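Local coordinates for odorant-binding protein 2a (Homo sapiens, PDB 4RUN) that binds and transports small hydrophobic volatile molecules, with a higher affinity for aldehydes and large fatty acids, at residues 14-19 against 112-117; 27-32 against 53-58; 62-67 against 76-81. The protein carries 2 engineered substitutions. All coordinates share one frame; numbering follows the deposited sequence.

Contact 1: residues 14-19 against 112-117. Engineered in segment 112-117: N112 (natural residue Lys).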
loop_
_atom_site.group_PDB
_atom_site.type_symbol
_atom_site.label_atom_id
_atom_site.label_comp_id
_atom_site.label_asym_id
_atom_site.label_seq_id
_atom_site.Cartn_x
_atom_site.Cartn_y
_atom_site.Cartn_z
ATOM N N TRP A 14 7.511 0.962 -7.404
ATOM C CA TRP A 14 7.266 1.717 -6.180
ATOM C C TRP A 14 7.803 0.944 -4.988
ATOM O O TRP A 14 7.909 -0.273 -5.012
ATOM C CB TRP A 14 5.783 1.939 -5.947
ATOM C CG TRP A 14 5.111 2.823 -6.909
ATOM C CD1 TRP A 14 4.569 2.468 -8.101
ATOM C CD2 TRP A 14 4.846 4.210 -6.745
ATOM N NE1 TRP A 14 3.987 3.550 -8.700
ATOM C CE2 TRP A 14 4.145 4.638 -7.889
ATOM C CE3 TRP A 14 5.139 5.141 -5.749
ATOM C CZ2 TRP A 14 3.731 5.957 -8.067
ATOM C CZ3 TRP A 14 4.729 6.453 -5.928
ATOM C CH2 TRP A 14 4.031 6.845 -7.078
ATOM N N TYR A 15 8.126 1.676 -3.939
ATOM C CA TYR A 15 8.667 1.099 -2.742
ATOM C C TYR A 15 7.740 1.442 -1.589
ATOM O O TYR A 15 7.363 2.607 -1.419
ATOM C CB TYR A 15 10.061 1.656 -2.472
ATOM C CG TYR A 15 11.083 1.241 -3.492
ATOM C CD1 TYR A 15 11.783 0.046 -3.346
ATOM C CD2 TYR A 15 11.347 2.029 -4.615
ATOM C CE1 TYR A 15 12.714 -0.356 -4.287
ATOM C CE2 TYR A 15 12.285 1.641 -5.562
ATOM C CZ TYR A 15 12.964 0.444 -5.393
ATOM O OH TYR A 15 13.893 0.025 -6.322
ATOM N N VAL A 16 7.385 0.424 -0.805
ATOM C CA VAL A 16 6.540 0.579 0.375
ATOM C C VAL A 16 7.423 0.849 1.585
ATOM O O VAL A 16 8.180 -0.017 2.011
ATOM C CB VAL A 16 5.731 -0.692 0.639
ATOM C CG1 VAL A 16 4.865 -0.502 1.867
ATOM C CG2 VAL A 16 4.900 -1.088 -0.587
ATOM N N LYS A 17 7.316 2.048 2.143
ATOM C CA LYS A 17 8.251 2.515 3.170
ATOM C C LYS A 17 7.665 2.448 4.567
ATOM O O LYS A 17 8.381 2.315 5.548
ATOM C CB LYS A 17 8.650 3.950 2.858
ATOM C CG LYS A 17 9.197 4.132 1.451
ATOM C CD LYS A 17 9.437 5.590 1.143
ATOM C CE LYS A 17 10.301 5.718 -0.089
ATOM N NZ LYS A 17 10.526 7.128 -0.500
ATOM N N ALA A 18 6.352 2.552 4.661
ATOM C CA ALA A 18 5.691 2.426 5.941
ATOM C C ALA A 18 4.303 1.938 5.691
ATOM O O ALA A 18 3.800 2.042 4.575
ATOM C CB ALA A 18 5.654 3.757 6.661
ATOM N N MET A 19 3.689 1.412 6.740
ATOM C CA MET A 19 2.409 0.748 6.645
ATOM C C MET A 19 1.600 1.026 7.922
ATOM O O MET A 19 2.180 1.171 8.995
ATOM C CB MET A 19 2.701 -0.717 6.434
ATOM C CG MET A 19 1.512 -1.590 6.133
ATOM S SD MET A 19 2.027 -3.041 5.172
ATOM C CE MET A 19 0.379 -3.748 4.991
ATOM N N ASN A 112 -0.489 2.860 3.146
ATOM C CA ASN A 112 0.895 2.566 2.840
ATOM C C ASN A 112 1.587 3.791 2.293
ATOM O O ASN A 112 1.070 4.464 1.402
ATOM C CB ASN A 112 0.980 1.418 1.842
ATOM C CG ASN A 112 0.262 0.180 2.330
ATOM O OD1 ASN A 112 0.725 -0.492 3.240
ATOM N ND2 ASN A 112 -0.889 -0.105 1.754
ATOM N N LEU A 113 2.744 4.092 2.861
ATOM C CA LEU A 113 3.590 5.147 2.365
ATOM C C LEU A 113 4.394 4.569 1.228
ATOM O O LEU A 113 5.140 3.607 1.417
ATOM C CB LEU A 113 4.516 5.644 3.471
ATOM C CG LEU A 113 5.460 6.777 3.079
ATOM C CD1 LEU A 113 4.668 8.009 2.692
ATOM C CD2 LEU A 113 6.403 7.092 4.218
ATOM N N VAL A 114 4.274 5.171 0.055
ATOM C CA VAL A 114 4.925 4.651 -1.137
ATOM C C VAL A 114 5.683 5.737 -1.900
ATOM O O VAL A 114 5.271 6.896 -1.928
ATOM C CB VAL A 114 3.900 3.967 -2.066
ATOM C CG1 VAL A 114 3.334 2.747 -1.374
ATOM C CG2 VAL A 114 2.757 4.913 -2.443
ATOM N N GLY A 115 6.804 5.357 -2.513
ATOM C CA GLY A 115 7.587 6.296 -3.296
ATOM C C GLY A 115 8.432 5.634 -4.354
ATOM O O GLY A 115 8.634 4.425 -4.351
ATOM N N ARG A 116 8.917 6.441 -5.276
ATOM C CA ARG A 116 9.756 5.944 -6.347
ATOM C C ARG A 116 11.138 5.611 -5.828
ATOM O O ARG A 116 11.787 4.653 -6.264
ATOM C CB ARG A 116 9.862 7.010 -7.419
ATOM C CG ARG A 116 8.534 7.298 -8.079
ATOM C CD ARG A 116 8.146 6.144 -8.962
ATOM N NE ARG A 116 7.063 6.501 -9.859
ATOM C CZ ARG A 116 6.509 5.650 -10.709
ATOM N NH1 ARG A 116 5.522 6.053 -11.494
ATOM N NH2 ARG A 116 6.943 4.393 -10.767
ATOM N N ASN A 117 11.576 6.428 -4.888
ATOM C CA ASN A 117 12.889 6.325 -4.333
ATOM C C ASN A 117 12.758 5.423 -3.138
ATOM O O ASN A 117 11.847 5.613 -2.353
ATOM C CB ASN A 117 13.349 7.713 -3.893
ATOM C CG ASN A 117 14.840 7.855 -3.910
ATOM O OD1 ASN A 117 15.468 7.682 -4.952
ATOM N ND2 ASN A 117 15.422 8.144 -2.756
#
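The guanidinium of R116 lies flat on the indole of W14, centres 4.2 Å apart and planes 18° from parallel. CE2 of W14 sits over the middle of the guanidinium, and CZ of R116 makes an off-centre cation-pi contact with the five-membered ring. The bend at chi2 (-72°) brings CD of R116 squarely over the six-membered ring, 4.3 Å from its centroid, in a CH-pi contact. Outside the two segments, T11 O and T13 O take NH1 and NH2 of R116 and I10 O takes NE1 of W14, so both stacked groups are pinned by backbone carbonyls. V114 CB approaches W14 CE3 at 4.1 Å.

From this stack onward the strands run antiparallel. Y15 N donates to G115 O at 2.8 Å, and G115 N returns the bond to Y15 O at 3.0 Å. K17 N then reaches L113 O at 2.8 Å, almost straight at 174°, whereas L113 N turns to A18 O at 2.9 Å; the slip of one residue is a beta bulge. On the face of A18 and L113, the two CB atoms meet at 3.9 Å under L125 and F128 of helix 122-134. On the other face M19 runs alongside the engineered N112. A tryptophan on the first strand stacked by an arginine just after the last barrel strand is the lipocalin signature, found where these two strands close the beta-barrel.

Contact 2: residues 27-32 against 53-58. With FLC (citrate anion), chain C.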
loop_
_atom_site.group_PDB
_atom_site.type_symbol
_atom_site.label_atom_id
_atom_site.label_comp_id
_atom_site.label_asym_id
_atom_site.label_seq_id
_atom_site.Cartn_x
_atom_site.Cartn_y
_atom_site.Cartn_z
ATOM N N GLU A 27 -2.181 -8.813 14.480
ATOM C CA GLU A 27 -0.747 -8.579 14.466
ATOM C C GLU A 27 -0.008 -9.673 13.694
ATOM O O GLU A 27 0.880 -9.392 12.892
ATOM C CB GLU A 27 -0.220 -8.474 15.892
ATOM C CG GLU A 27 1.085 -7.702 16.016
ATOM C CD GLU A 27 1.666 -7.765 17.416
ATOM O OE1 GLU A 27 0.967 -8.225 18.344
ATOM O OE2 GLU A 27 2.830 -7.358 17.590
ATOM N N ASP A 28 -0.389 -10.926 13.943
ATOM C CA ASP A 28 0.102 -12.074 13.171
ATOM C C ASP A 28 0.072 -11.811 11.656
ATOM O O ASP A 28 0.855 -12.374 10.902
ATOM C CB ASP A 28 -0.643 -13.376 13.564
ATOM C CG ASP A 28 -1.899 -13.659 12.714
ATOM O OD1 ASP A 28 -2.219 -12.879 11.801
ATOM O OD2 ASP A 28 -2.573 -14.695 12.954
ATOM N N ARG A 29 -0.803 -10.917 11.220
ATOM C CA ARG A 29 -1.057 -10.711 9.798
ATOM C C ARG A 29 -0.145 -9.673 9.126
ATOM O O ARG A 29 -0.165 -9.537 7.908
ATOM C CB ARG A 29 -2.506 -10.277 9.597
ATOM C CG ARG A 29 -3.111 -10.841 8.341
ATOM C CD ARG A 29 -4.589 -10.543 8.198
ATOM N NE ARG A 29 -4.900 -10.617 6.773
ATOM C CZ ARG A 29 -5.149 -11.739 6.111
ATOM N NH1 ARG A 29 -5.182 -12.910 6.741
ATOM N NH2 ARG A 29 -5.392 -11.682 4.807
ATOM N N ARG A 30 0.640 -8.934 9.907
ATOM C CA ARG A 30 1.475 -7.868 9.354
ATOM C C ARG A 30 2.675 -8.345 8.533
ATOM O O ARG A 30 3.423 -9.197 8.991
ATOM C CB ARG A 30 2.055 -7.031 10.470
ATOM C CG ARG A 30 1.017 -6.393 11.357
ATOM C CD ARG A 30 1.664 -5.521 12.390
ATOM N NE ARG A 30 0.654 -4.841 13.182
ATOM C CZ ARG A 30 0.903 -3.792 13.955
ATOM N NH1 ARG A 30 2.141 -3.303 14.055
ATOM N NH2 ARG A 30 -0.091 -3.236 14.620
ATOM N N PRO A 31 2.881 -7.768 7.341
ATOM C CA PRO A 31 4.085 -7.981 6.568
ATOM C C PRO A 31 5.371 -7.670 7.348
ATOM O O PRO A 31 5.493 -6.587 7.899
ATOM C CB PRO A 31 3.928 -6.992 5.418
ATOM C CG PRO A 31 2.460 -6.809 5.264
ATOM C CD PRO A 31 1.918 -6.910 6.635
ATOM N N ARG A 32 6.291 -8.631 7.418
ATOM C CA ARG A 32 7.595 -8.423 8.026
ATOM C C ARG A 32 8.493 -7.790 7.006
ATOM O O ARG A 32 9.293 -6.925 7.331
ATOM C CB ARG A 32 8.261 -9.737 8.429
ATOM C CG ARG A 32 7.631 -10.455 9.605
ATOM C CD ARG A 32 8.255 -11.837 9.777
ATOM N NE ARG A 32 9.728 -11.813 9.681
ATOM C CZ ARG A 32 10.481 -12.543 8.841
ATOM N NH1 ARG A 32 9.943 -13.399 7.980
ATOM N NH2 ARG A 32 11.805 -12.418 8.859
ATOM N N PHE A 53 5.549 -10.343 -0.171
ATOM C CA PHE A 53 5.868 -9.956 1.194
ATOM C C PHE A 53 5.888 -11.170 2.095
ATOM O O PHE A 53 5.329 -12.204 1.753
ATOM C CB PHE A 53 4.873 -8.933 1.723
ATOM C CG PHE A 53 3.466 -9.437 1.827
ATOM C CD1 PHE A 53 2.590 -9.294 0.764
ATOM C CD2 PHE A 53 3.010 -10.023 2.994
ATOM C CE1 PHE A 53 1.290 -9.739 0.856
ATOM C CE2 PHE A 53 1.713 -10.483 3.086
ATOM C CZ PHE A 53 0.852 -10.337 2.014
ATOM N N MET A 54 6.558 -11.044 3.234
ATOM C CA MET A 54 6.650 -12.139 4.182
ATOM C C MET A 54 5.695 -11.889 5.328
ATOM O O MET A 54 5.700 -10.839 5.932
ATOM C CB MET A 54 8.069 -12.287 4.741
ATOM C CG MET A 54 9.143 -12.644 3.724
ATOM S SD MET A 54 9.074 -14.360 3.241
ATOM C CE MET A 54 9.259 -15.176 4.825
ATOM N N ARG A 55 4.892 -12.888 5.623
ATOM C CA ARG A 55 3.993 -12.850 6.740
ATOM C C ARG A 55 4.417 -14.037 7.601
ATOM O O ARG A 55 4.103 -15.187 7.285
ATOM C CB ARG A 55 2.565 -12.969 6.217
ATOM C CG ARG A 55 1.474 -12.687 7.224
ATOM C CD ARG A 55 0.097 -12.917 6.607
ATOM N NE ARG A 55 -0.464 -11.726 5.983
ATOM C CZ ARG A 55 -1.309 -11.718 4.950
ATOM N NH1 ARG A 55 -1.688 -12.844 4.362
ATOM N NH2 ARG A 55 -1.765 -10.554 4.476
ATOM N N GLU A 56 5.161 -13.742 8.666
ATOM C CA GLU A 56 5.858 -14.753 9.474
ATOM C C GLU A 56 6.906 -15.433 8.597
ATOM O O GLU A 56 7.673 -14.743 7.946
ATOM C CB GLU A 56 4.867 -15.724 10.120
ATOM C CG GLU A 56 3.879 -15.013 11.028
ATOM C CD GLU A 56 2.599 -15.792 11.262
ATOM O OE1 GLU A 56 2.004 -16.180 10.241
ATOM O OE2 GLU A 56 2.186 -16.006 12.438
ATOM N N ASP A 57 6.934 -16.758 8.540
ATOM C CA ASP A 57 7.877 -17.463 7.666
ATOM C C ASP A 57 7.333 -17.684 6.248
ATOM O O ASP A 57 7.982 -18.336 5.438
ATOM C CB ASP A 57 8.295 -18.809 8.296
ATOM C CG ASP A 57 9.510 -18.680 9.220
ATOM O OD1 ASP A 57 9.987 -17.546 9.445
ATOM O OD2 ASP A 57 10.000 -19.719 9.717
ATOM N N ARG A 58 6.165 -17.133 5.940
ATOM C CA ARG A 58 5.467 -17.442 4.695
ATOM C C ARG A 58 5.679 -16.334 3.672
ATOM O O ARG A 58 5.365 -15.180 3.945
ATOM C CB ARG A 58 3.959 -17.591 4.960
ATOM C CG ARG A 58 3.565 -18.381 6.219
ATOM C CD ARG A 58 3.617 -19.882 6.015
ATOM N NE ARG A 58 2.767 -20.317 4.923
ATOM C CZ ARG A 58 2.740 -21.560 4.457
ATOM N NH1 ARG A 58 3.507 -22.494 4.994
ATOM N NH2 ARG A 58 1.945 -21.876 3.447
HETATM C CAC FLC C . -4.204 -7.715 -0.061
HETATM C CA FLC C . -4.199 -7.355 1.419
HETATM C CB FLC C . -4.595 -8.505 2.349
HETATM C CBC FLC C . -4.718 -7.977 3.771
HETATM C CG FLC C . -5.969 -9.082 1.992
HETATM C CGC FLC C . -6.025 -10.331 1.118
HETATM O OA1 FLC C . -5.057 -7.206 -0.830
HETATM O OA2 FLC C . -3.335 -8.510 -0.478
HETATM O OB1 FLC C . -5.702 -7.251 4.072
HETATM O OB2 FLC C . -3.853 -8.292 4.621
HETATM O OG1 FLC C . -6.071 -11.463 1.673
HETATM O OG2 FLC C . -6.087 -10.173 -0.129
HETATM O OHB FLC C . -3.601 -9.542 2.321
#
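R55 reaches across from the end of strand 47-55 to R29, at what in lipocalins is the open end of the barrel: 27-32 belongs to the long loop after the first strand, and R55 to R58 form the type II' turn of a beta-hairpin. The guanidinium of R55 is sandwiched. R29 CZ stands 3.7 Å above one face, offset toward the rim, and F53 CE2 lies 3.6 Å off the opposite face. The two guanidinium planes are 30° apart, with NH2 of R29 and NH2 of R55 just 3.8 Å from each other. A citrate, probably from the crystallisation liquor, is likely to ease that repulsion: its hydroxyl OHB accepts from R55 NH2 at 3.0 Å, and OB2 takes a weak bond from R29 NE. The kink at chi3 (-90°) of R55 sets NE to donate to R29 O at 2.9 Å.

Further along, P31 CG packs 4.0 Å from F53 CD2, meeting the ring obliquely, and R32 N donates to M54 O at 2.7 Å. The R32 side chain, bent at chi3, crosses M54 at a slant, and its NH1 bonds to E56 O at 2.6 Å, tilted 35° from the carbonyl plane.

Contact 3: residues 62-67 against 76-81. With FLC (citrate anion), chain C.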
loop_
_atom_site.group_PDB
_atom_site.type_symbol
_atom_site.label_atom_id
_atom_site.label_comp_id
_atom_site.label_asym_id
_atom_site.label_seq_id
_atom_site.Cartn_x
_atom_site.Cartn_y
_atom_site.Cartn_z
ATOM N N LYS A 62 1.388 -11.561 -4.628
ATOM C CA LYS A 62 0.178 -10.826 -4.960
ATOM C C LYS A 62 0.292 -10.282 -6.369
ATOM O O LYS A 62 1.379 -9.974 -6.847
ATOM C CB LYS A 62 -0.040 -9.674 -3.984
ATOM C CG LYS A 62 -0.460 -10.098 -2.587
ATOM C CD LYS A 62 -1.920 -10.524 -2.536
ATOM C CE LYS A 62 -2.216 -11.343 -1.289
ATOM N NZ LYS A 62 -3.611 -11.865 -1.260
ATOM N N LYS A 63 -0.850 -10.184 -7.030
ATOM C CA LYS A 63 -0.941 -9.689 -8.394
ATOM C C LYS A 63 -2.349 -9.159 -8.512
ATOM O O LYS A 63 -3.299 -9.929 -8.623
ATOM C CB LYS A 63 -0.684 -10.807 -9.402
ATOM C CG LYS A 63 -0.772 -10.399 -10.869
ATOM C CD LYS A 63 -0.221 -11.508 -11.754
ATOM C CE LYS A 63 -0.336 -11.165 -13.227
ATOM N NZ LYS A 63 0.222 -12.230 -14.110
ATOM N N ILE A 64 -2.480 -7.841 -8.461
ATOM C CA ILE A 64 -3.773 -7.226 -8.250
ATOM C C ILE A 64 -4.198 -6.409 -9.443
ATOM O O ILE A 64 -3.544 -5.444 -9.803
ATOM C CB ILE A 64 -3.751 -6.309 -7.025
ATOM C CG1 ILE A 64 -3.358 -7.118 -5.795
ATOM C CG2 ILE A 64 -5.116 -5.646 -6.834
ATOM C CD1 ILE A 64 -3.238 -6.292 -4.535
ATOM N N LEU A 65 -5.319 -6.805 -10.028
ATOM C CA LEU A 65 -5.977 -6.019 -11.039
ATOM C C LEU A 65 -6.641 -4.819 -10.369
ATOM O O LEU A 65 -7.485 -4.986 -9.483
ATOM C CB LEU A 65 -7.005 -6.889 -11.753
ATOM C CG LEU A 65 -7.861 -6.246 -12.840
ATOM C CD1 LEU A 65 -7.006 -5.504 -13.854
ATOM C CD2 LEU A 65 -8.728 -7.299 -13.512
ATOM N N MET A 66 -6.239 -3.618 -10.794
ATOM C CA MET A 66 -6.761 -2.355 -10.285
ATOM C C MET A 66 -7.529 -1.664 -11.400
ATOM O O MET A 66 -6.938 -1.177 -12.363
ATOM C CB MET A 66 -5.629 -1.443 -9.839
ATOM C CG MET A 66 -4.802 -1.984 -8.689
ATOM S SD MET A 66 -3.294 -1.066 -8.322
ATOM C CE MET A 66 -3.917 0.601 -8.349
ATOM N N ARG A 67 -8.846 -1.614 -11.281
ATOM C CA ARG A 67 -9.660 -1.071 -12.358
ATOM C C ARG A 67 -9.840 0.441 -12.230
ATOM O O ARG A 67 -9.912 0.987 -11.133
ATOM C CB ARG A 67 -11.016 -1.779 -12.422
ATOM C CG ARG A 67 -10.910 -3.292 -12.568
ATOM C CD ARG A 67 -11.880 -3.828 -13.611
ATOM N NE ARG A 67 -12.020 -5.285 -13.551
ATOM C CZ ARG A 67 -12.284 -6.079 -14.591
ATOM N NH1 ARG A 67 -12.421 -5.585 -15.819
ATOM N NH2 ARG A 67 -12.395 -7.390 -14.406
ATOM N N SER A 76 -10.337 0.371 -8.079
ATOM C CA SER A 76 -11.038 -0.716 -7.414
ATOM C C SER A 76 -10.398 -2.049 -7.772
ATOM O O SER A 76 -9.820 -2.200 -8.852
ATOM C CB SER A 76 -12.522 -0.707 -7.796
ATOM O OG SER A 76 -12.695 -0.866 -9.182
ATOM N N ALA A 77 -10.515 -3.015 -6.868
ATOM C CA ALA A 77 -9.929 -4.337 -7.071
ATOM C C ALA A 77 -10.840 -5.406 -6.513
ATOM O O ALA A 77 -11.688 -5.123 -5.666
ATOM C CB ALA A 77 -8.568 -4.417 -6.416
ATOM N N TYR A 78 -10.651 -6.634 -7.002
ATOM C CA TYR A 78 -11.449 -7.781 -6.605
ATOM C C TYR A 78 -12.943 -7.481 -6.767
ATOM O O TYR A 78 -13.716 -7.606 -5.819
ATOM C CB TYR A 78 -11.134 -8.182 -5.159
ATOM C CG TYR A 78 -9.652 -8.278 -4.814
ATOM C CD1 TYR A 78 -8.873 -9.336 -5.261
ATOM C CD2 TYR A 78 -9.046 -7.328 -4.000
ATOM C CE1 TYR A 78 -7.525 -9.431 -4.924
ATOM C CE2 TYR A 78 -7.705 -7.417 -3.654
ATOM C CZ TYR A 78 -6.948 -8.467 -4.120
ATOM O OH TYR A 78 -5.612 -8.548 -3.774
ATOM N N GLY A 79 -13.334 -7.071 -7.970
ATOM C CA GLY A 79 -14.731 -6.803 -8.293
ATOM C C GLY A 79 -15.359 -5.632 -7.557
ATOM O O GLY A 79 -16.582 -5.546 -7.479
ATOM N N GLY A 80 -14.546 -4.726 -7.018
ATOM C CA GLY A 80 -15.059 -3.610 -6.214
ATOM C C GLY A 80 -15.198 -3.921 -4.730
ATOM O O GLY A 80 -15.749 -3.126 -3.971
ATOM N N ARG A 81 -14.719 -5.088 -4.319
ATOM C CA ARG A 81 -14.616 -5.436 -2.903
ATOM C C ARG A 81 -13.694 -4.433 -2.183
ATOM O O ARG A 81 -13.986 -3.988 -1.067
ATOM C CB ARG A 81 -14.056 -6.856 -2.777
ATOM C CG ARG A 81 -14.166 -7.496 -1.403
ATOM C CD ARG A 81 -13.329 -8.758 -1.332
ATOM N NE ARG A 81 -11.955 -8.402 -0.987
ATOM C CZ ARG A 81 -10.860 -9.062 -1.350
ATOM N NH1 ARG A 81 -10.927 -10.160 -2.088
ATOM N NH2 ARG A 81 -9.667 -8.611 -0.953
HETATM C CAC FLC C . -4.204 -7.715 -0.061
HETATM C CA FLC C . -4.199 -7.355 1.419
HETATM C CB FLC C . -4.595 -8.505 2.349
HETATM C CBC FLC C . -4.718 -7.977 3.771
HETATM C CG FLC C . -5.969 -9.082 1.992
HETATM C CGC FLC C . -6.025 -10.331 1.118
HETATM O OA1 FLC C . -5.057 -7.206 -0.830
HETATM O OA2 FLC C . -3.335 -8.510 -0.478
HETATM O OB1 FLC C . -5.702 -7.251 4.072
HETATM O OB2 FLC C . -3.853 -8.292 4.621
HETATM O OG1 FLC C . -6.071 -11.463 1.673
HETATM O OG2 FLC C . -6.087 -10.173 -0.129
HETATM O OHB FLC C . -3.601 -9.542 2.321
#
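R67 and S76 form a single antiparallel hydrogen-bonded bridge towards the C-terminal end of 62-67, and the course of 62-67 and that of 76-78 differ by 129°. This lone bridge links strand 58-66 to the short strand 74-77 in the lipocalin barrel. R67 N donates to S76 O at 2.7 Å, and S76 N answers to R67 O at 3.1 Å.

Past the bridge the contact passes to side chains. I64 offers its two branches to different partners: CG2 meets the methyl of A77, 3.7 Å from CB, while CG1 packs against the phenol end of Y78, 4.2 Å from CZ. The torsion explains the split, since CG1 lies anti to the carbonyl carbon (chi1 -59°) and leaves CG2 anti to the backbone N. Beyond A77 the chain turns through Y78 and two glycines to R81, which is salt-bridged through NE to D101 and backs the Y78 ring with one face of its guanidinium.

K62 and Y78 also converge on a citrate, probably carried in from the crystallisation liquor. K62 NZ bonds to its OG2 at 3.2 Å, and K82 NZ and R55 NH2 hold the same anion elsewhere. The aliphatic part of K62 runs past carboxylate oxygen OA2. An alanine in place of K62 would probably leave OG2 without this charged partner and open a gap where the lysine's CD and CE now lie beside OA2. From 76-81, Y78 OH is hydrogen-bonded to the other oxygen of that carboxylate, OA1, at 3.3 Å.

From the N terminus, the chain lays down 14-19 on the first strand, and after 92 further residues 112-117 returns to close contact 1, sealing the barrel edge to edge. Contacts 2 and 3 fall within that span in series, without crossing. Contact 2 closes a loop of 20 residues and ties the loop after the first strand to the hairpin between strands 47-55 and 58-66; contact 3 closes one of 8 and joins the latter strand to 74-77. Contact 1 meets contact 2 where M19 CE packs 3.7 Å from P31 CG. Contacts 2 and 3 touch through F53 and K62 and share the citrate; contacts 1 and 3 stay about 8 Å apart at their nearest atoms.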